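PDB 5LQ5: probable ABC transporter phosphite binding protein PhnD1 from Prochlorococcus marinus str. MIT 9301, which binds inorganic phosphite strongly, and methylphosphonate and phosphate only very weakly, probably as the periplasmic solute-binding component of an ABC transporter. Local coordinates for residues K21-Q33 / L233-F247. Sequence-based numbering, arbitrary orientation.
Sequences KRFNLFSKELSKQ and LDIKQKSHKQILDMF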
loop_
_atom_site.group_PDB
_atom_site.type_symbol
_atom_site.label_atom_id
_atom_site.label_comp_id
_atom_site.label_asym_id
_atom_site.label_seq_id
_atom_site.Cartn_x
_atom_site.Cartn_y
_atom_site.Cartn_z
ATOM N N LYS A 21 -7.031 13.654 3.240
ATOM C CA LYS A 21 -8.407 13.485 3.752
ATOM C C LYS A 21 -8.520 12.311 4.735
ATOM O O LYS A 21 -9.038 12.467 5.847
ATOM C CB LYS A 21 -9.414 13.312 2.610
ATOM C CG LYS A 21 -10.847 13.589 3.038
ATOM C CD LYS A 21 -11.834 13.280 1.930
ATOM C CE LYS A 21 -13.251 13.330 2.485
ATOM N NZ LYS A 21 -14.278 12.950 1.483
ATOM N N ARG A 22 -8.007 11.159 4.309
ATOM C CA ARG A 22 -7.996 9.916 5.087
ATOM C C ARG A 22 -7.261 10.090 6.395
ATOM O O ARG A 22 -7.814 9.783 7.492
ATOM C CB ARG A 22 -7.322 8.791 4.289
ATOM C CG ARG A 22 -7.332 7.461 4.982
ATOM C CD ARG A 22 -7.357 6.364 3.986
ATOM N NE ARG A 22 -6.046 6.089 3.466
ATOM C CZ ARG A 22 -5.807 5.168 2.544
ATOM N NH1 ARG A 22 -6.809 4.480 2.006
ATOM N NH2 ARG A 22 -4.563 4.940 2.157
ATOM N N PHE A 23 -6.003 10.500 6.311
ATOM C CA PHE A 23 -5.151 10.469 7.511
ATOM C C PHE A 23 -5.391 11.610 8.479
ATOM O O PHE A 23 -5.229 11.460 9.689
ATOM C CB PHE A 23 -3.681 10.256 7.135
ATOM C CG PHE A 23 -3.457 8.904 6.562
ATOM C CD1 PHE A 23 -3.552 7.760 7.360
ATOM C CD2 PHE A 23 -3.228 8.744 5.199
ATOM C CE1 PHE A 23 -3.435 6.517 6.808
ATOM C CE2 PHE A 23 -3.075 7.492 4.651
ATOM C CZ PHE A 23 -3.188 6.378 5.451
ATOM N N ASN A 24 -5.896 12.719 7.970
ATOM C CA ASN A 24 -6.331 13.797 8.877
ATOM C C ASN A 24 -7.600 13.368 9.642
ATOM O O ASN A 24 -7.704 13.628 10.868
ATOM C CB ASN A 24 -6.572 15.110 8.130
ATOM C CG ASN A 24 -5.288 15.792 7.661
ATOM O OD1 ASN A 24 -4.219 15.683 8.267
ATOM N ND2 ASN A 24 -5.408 16.567 6.577
ATOM N N LEU A 25 -8.553 12.729 8.971
ATOM C CA LEU A 25 -9.787 12.281 9.675
ATOM C C LEU A 25 -9.482 11.210 10.733
ATOM O O LEU A 25 -9.962 11.245 11.866
ATOM C CB LEU A 25 -10.816 11.726 8.697
ATOM C CG LEU A 25 -11.583 12.737 7.861
ATOM C CD1 LEU A 25 -12.430 11.996 6.841
ATOM C CD2 LEU A 25 -12.456 13.638 8.738
ATOM N N PHE A 26 -8.607 10.282 10.357
ATOM C CA PHE A 26 -8.113 9.227 11.268
ATOM C C PHE A 26 -7.455 9.839 12.510
ATOM O O PHE A 26 -7.765 9.471 13.654
ATOM C CB PHE A 26 -7.098 8.360 10.507
ATOM C CG PHE A 26 -6.529 7.220 11.317
ATOM C CD1 PHE A 26 -7.231 6.033 11.484
ATOM C CD2 PHE A 26 -5.277 7.340 11.897
ATOM C CE1 PHE A 26 -6.700 4.984 12.230
ATOM C CE2 PHE A 26 -4.744 6.312 12.649
ATOM C CZ PHE A 26 -5.444 5.125 12.806
ATOM N N SER A 27 -6.562 10.779 12.274
ATOM C CA SER A 27 -5.812 11.448 13.343
ATOM C C SER A 27 -6.731 12.165 14.329
ATOM O O SER A 27 -6.542 12.107 15.529
ATOM C CB SER A 27 -4.765 12.408 12.776
ATOM O OG SER A 27 -3.763 11.659 12.078
ATOM N N LYS A 28 -7.753 12.810 13.800
ATOM C CA LYS A 28 -8.688 13.558 14.655
ATOM C C LYS A 28 -9.487 12.626 15.570
ATOM O O LYS A 28 -9.706 12.929 16.740
ATOM C CB LYS A 28 -9.610 14.467 13.823
ATOM C CG LYS A 28 -8.946 15.786 13.429
ATOM C CD LYS A 28 -9.842 16.622 12.526
ATOM C CE LYS A 28 -9.083 17.781 11.883
ATOM N NZ LYS A 28 -9.175 19.042 12.664
ATOM N N GLU A 29 -9.879 11.480 15.050
ATOM C CA GLU A 29 -10.609 10.473 15.829
ATOM C C GLU A 29 -9.693 9.863 16.909
ATOM O O GLU A 29 -10.082 9.712 18.059
ATOM C CB GLU A 29 -11.209 9.377 14.943
ATOM C CG GLU A 29 -12.071 8.339 15.685
ATOM C CD GLU A 29 -13.242 8.958 16.457
ATOM O OE1 GLU A 29 -13.759 10.039 16.055
ATOM O OE2 GLU A 29 -13.656 8.352 17.480
ATOM N N LEU A 30 -8.481 9.478 16.536
ATOM C CA LEU A 30 -7.514 9.006 17.547
ATOM C C LEU A 30 -7.285 10.013 18.663
ATOM O O LEU A 30 -7.246 9.667 19.846
ATOM C CB LEU A 30 -6.156 8.659 16.896
ATOM C CG LEU A 30 -5.914 7.173 16.701
ATOM C CD1 LEU A 30 -6.986 6.532 15.829
ATOM C CD2 LEU A 30 -4.527 7.009 16.092
ATOM N N SER A 31 -7.166 11.273 18.282
ATOM C CA SER A 31 -6.914 12.324 19.258
ATOM C C SER A 31 -8.065 12.448 20.260
ATOM O O SER A 31 -7.849 12.631 21.451
ATOM C CB SER A 31 -6.700 13.668 18.581
ATOM O OG SER A 31 -6.566 14.685 19.554
ATOM N N LYS A 32 -9.291 12.337 19.767
ATOM C CA LYS A 32 -10.477 12.400 20.645
ATOM C C LYS A 32 -10.504 11.233 21.653
ATOM O O LYS A 32 -10.738 11.426 22.844
ATOM C CB LYS A 32 -11.761 12.394 19.833
ATOM C CG LYS A 32 -12.098 13.730 19.187
ATOM C CD LYS A 32 -13.426 13.669 18.451
ATOM C CE LYS A 32 -13.604 14.866 17.527
ATOM N NZ LYS A 32 -14.784 14.712 16.637
ATOM N N GLN A 33 -10.253 10.025 21.160
ATOM C CA GLN A 33 -10.318 8.810 21.986
ATOM C C GLN A 33 -9.137 8.601 22.919
ATOM O O GLN A 33 -9.308 8.081 24.032
ATOM C CB GLN A 33 -10.500 7.575 21.144
ATOM C CG GLN A 33 -11.820 7.521 20.393
ATOM C CD GLN A 33 -12.214 6.094 20.000
ATOM O OE1 GLN A 33 -12.111 5.154 20.800
ATOM N NE2 GLN A 33 -12.614 5.909 18.747
ATOM N N LEU A 233 -12.980 0.692 15.996
ATOM C CA LEU A 233 -13.653 1.547 15.028
ATOM C C LEU A 233 -14.863 0.797 14.444
ATOM O O LEU A 233 -14.789 -0.359 14.013
ATOM C CB LEU A 233 -12.719 2.031 13.914
ATOM C CG LEU A 233 -11.681 3.089 14.292
ATOM C CD1 LEU A 233 -10.690 3.279 13.146
ATOM C CD2 LEU A 233 -12.305 4.419 14.667
ATOM N N ASP A 234 -15.981 1.495 14.452
ATOM C CA ASP A 234 -17.327 0.917 14.390
ATOM C C ASP A 234 -18.101 1.568 13.234
ATOM O O ASP A 234 -18.462 2.751 13.279
ATOM C CB ASP A 234 -18.026 1.137 15.745
ATOM C CG ASP A 234 -19.483 0.723 15.759
ATOM O OD1 ASP A 234 -19.909 -0.087 14.915
ATOM O OD2 ASP A 234 -20.192 1.224 16.655
ATOM N N ILE A 235 -18.332 0.767 12.200
ATOM C CA ILE A 235 -19.037 1.189 10.957
ATOM C C ILE A 235 -20.414 1.860 11.243
ATOM O O ILE A 235 -20.904 2.682 10.469
ATOM C CB ILE A 235 -19.210 -0.015 9.989
ATOM C CG1 ILE A 235 -19.555 0.456 8.569
ATOM C CG2 ILE A 235 -20.241 -1.021 10.503
ATOM C CD1 ILE A 235 -18.360 0.973 7.795
ATOM N N LYS A 236 -21.013 1.506 12.372
ATOM C CA LYS A 236 -22.335 2.049 12.766
ATOM C C LYS A 236 -22.335 3.480 13.299
ATOM O O LYS A 236 -23.383 4.092 13.456
ATOM C CB LYS A 236 -23.000 1.099 13.750
ATOM C CG LYS A 236 -23.451 -0.161 13.021
ATOM C CD LYS A 236 -23.306 -1.424 13.844
ATOM C CE LYS A 236 -22.448 -2.462 13.136
ATOM N NZ LYS A 236 -22.378 -3.717 13.931
ATOM N N GLN A 237 -21.156 3.992 13.573
ATOM C CA GLN A 237 -20.961 5.345 14.046
ATOM C C GLN A 237 -20.560 6.200 12.863
ATOM O O GLN A 237 -19.653 5.834 12.127
ATOM C CB GLN A 237 -19.842 5.320 15.056
ATOM C CG GLN A 237 -19.851 6.353 16.127
ATOM C CD GLN A 237 -19.380 5.725 17.421
ATOM O OE1 GLN A 237 -19.622 4.543 17.677
ATOM N NE2 GLN A 237 -18.689 6.490 18.229
ATOM N N LYS A 238 -21.200 7.348 12.709
ATOM C CA LYS A 238 -21.023 8.142 11.498
ATOM C C LYS A 238 -19.564 8.570 11.281
ATOM O O LYS A 238 -19.020 8.397 10.191
ATOM C CB LYS A 238 -21.964 9.347 11.457
ATOM C CG LYS A 238 -22.234 9.824 10.029
ATOM C CD LYS A 238 -23.706 10.115 9.765
ATOM C CE LYS A 238 -24.069 9.980 8.289
ATOM N NZ LYS A 238 -23.962 11.239 7.504
ATOM N N SER A 239 -18.930 9.070 12.325
ATOM C CA SER A 239 -17.546 9.524 12.199
ATOM C C SER A 239 -16.582 8.369 11.942
ATOM O O SER A 239 -15.609 8.545 11.233
ATOM C CB SER A 239 -17.119 10.314 13.416
ATOM O OG SER A 239 -17.272 9.532 14.584
ATOM N N HIS A 240 -16.867 7.200 12.490
ATOM C CA HIS A 240 -16.010 6.028 12.243
ATOM C C HIS A 240 -16.187 5.532 10.837
ATOM O O HIS A 240 -15.232 5.174 10.177
ATOM C CB HIS A 240 -16.304 4.906 13.200
ATOM C CG HIS A 240 -15.992 5.252 14.605
ATOM N ND1 HIS A 240 -15.964 4.325 15.620
ATOM C CD2 HIS A 240 -15.606 6.424 15.156
ATOM C CE1 HIS A 240 -15.606 4.916 16.742
ATOM N NE2 HIS A 240 -15.404 6.192 16.490
ATOM N N LYS A 241 -17.438 5.565 10.390
ATOM C CA LYS A 241 -17.796 5.145 9.023
ATOM C C LYS A 241 -17.035 5.945 7.959
ATOM O O LYS A 241 -16.522 5.375 6.988
ATOM C CB LYS A 241 -19.306 5.289 8.803
ATOM C CG LYS A 241 -19.840 4.555 7.588
ATOM C CD LYS A 241 -21.313 4.879 7.350
ATOM C CE LYS A 241 -21.926 3.947 6.318
ATOM N NZ LYS A 241 -21.221 4.002 5.003
ATOM N N GLN A 242 -16.955 7.252 8.178
ATOM C CA GLN A 242 -16.289 8.176 7.253
ATOM C C GLN A 242 -14.844 7.769 7.095
ATOM O O GLN A 242 -14.304 7.814 5.986
ATOM C CB GLN A 242 -16.287 9.607 7.765
ATOM C CG GLN A 242 -17.587 10.367 7.627
ATOM C CD GLN A 242 -17.464 11.780 8.173
ATOM O OE1 GLN A 242 -16.362 12.239 8.507
ATOM N NE2 GLN A 242 -18.591 12.475 8.275
ATOM N N ILE A 243 -14.222 7.398 8.212
ATOM C CA ILE A 243 -12.805 6.949 8.192
ATOM C C ILE A 243 -12.709 5.597 7.496
ATOM O O ILE A 243 -11.908 5.404 6.575
ATOM C CB ILE A 243 -12.212 6.866 9.628
ATOM C CG1 ILE A 243 -12.028 8.263 10.213
ATOM C CG2 ILE A 243 -10.860 6.164 9.642
ATOM C CD1 ILE A 243 -12.051 8.305 11.740
ATOM N N LEU A 244 -13.496 4.646 7.976
ATOM C CA LEU A 244 -13.487 3.259 7.463
ATOM C C LEU A 244 -13.763 3.176 5.959
ATOM O O LEU A 244 -13.097 2.429 5.221
ATOM C CB LEU A 244 -14.441 2.347 8.252
ATOM C CG LEU A 244 -13.983 2.003 9.686
ATOM C CD1 LEU A 244 -15.146 1.592 10.558
ATOM C CD2 LEU A 244 -12.916 0.916 9.700
ATOM N N ASP A 245 -14.705 3.987 5.500
ATOM C CA ASP A 245 -15.019 4.054 4.048
ATOM C C ASP A 245 -13.795 4.530 3.213
ATOM O O ASP A 245 -13.570 4.071 2.091
ATOM C CB ASP A 245 -16.199 4.983 3.767
ATOM C CG ASP A 245 -17.557 4.397 4.182
ATOM O OD1 ASP A 245 -17.666 3.178 4.508
ATOM O OD2 ASP A 245 -18.531 5.188 4.157
ATOM N N MET A 246 -13.001 5.426 3.793
ATOM C CA MET A 246 -11.753 5.898 3.144
ATOM C C MET A 246 -10.699 4.815 3.032
ATOM O O MET A 246 -9.788 4.946 2.202
ATOM C CB MET A 246 -11.131 7.083 3.879
ATOM C CG MET A 246 -11.929 8.371 3.862
ATOM S SD MET A 246 -11.976 9.245 2.304
ATOM C CE MET A 246 -10.282 9.380 1.709
ATOM N N PHE A 247 -10.805 3.795 3.891
ATOM C CA PHE A 247 -9.918 2.596 3.857
ATOM C C PHE A 247 -10.565 1.408 3.133
ATOM O O PHE A 247 -9.996 0.322 3.082
ATOM C CB PHE A 247 -9.546 2.151 5.276
ATOM C CG PHE A 247 -8.537 3.013 5.950
ATOM C CD1 PHE A 247 -7.165 2.738 5.804
ATOM C CD2 PHE A 247 -8.909 4.088 6.704
ATOM C CE1 PHE A 247 -6.215 3.536 6.436
ATOM C CE2 PHE A 247 -7.978 4.896 7.328
ATOM C CZ PHE A 247 -6.614 4.629 7.184
#
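The guanidinium of Arg-22 lies flat on the ring of Phe-247, the two planes 11° apart. Its CD sits above the middle of the ring, 3.6 Å from the Phe-247 centroid, in a CH-pi contact, while the charged group lies off-centre as a cation-pi partner. With CG anti to the backbone N (chi1 -177°) and a bend at chi3, the chain crosses the ring and brings NH1 to Met-246 O, 3.0 Å away and near the guanidinium plane. Arginine suits this place because its methylenes and flat guanidinium can both lie on an aromatic face while an N-H at the guanidinium edge still reaches the backbone carbonyl of Met-246. Phe-23 CE1 meets Phe-247 CZ at 3.7 Å, the two rings nearly perpendicular, and Met-246 folds its CE back against Arg-22 CB.

Helices 16-34 and 238-246 run roughly antiparallel, their segment axes 9.4 Å apart, on the lobe of this periplasmic binding protein fold that contains strand 5-10; Trp-208 stacks on Phe-26 from the sheet beneath. Between the helices, branched Ile-243 divides its carbons: CG2 touches the edge of the Phe-26 ring, and CD1 reaches Glu-29 CB at 3.5 Å.

Further along, Glu-29 OE2 accepts two bonds. His-240 NE2 comes to Glu-29 OE2 from above the carboxylate plane, 2.9 Å away and somewhat bent, and Gln-33 NE2 meets its anti lone pair. Histidine fits here because its other nitrogen, His-240 ND1, accepts from Asp-234 N, 3.1 Å away, fixing the ring's rotation, while Leu-233 CD2 covers one ring face. Replacing Glu-29 by an alanine would probably leave His-240 NE2 and Gln-33 NE2 without their shared acceptor and set the Gln-33 amide free to turn.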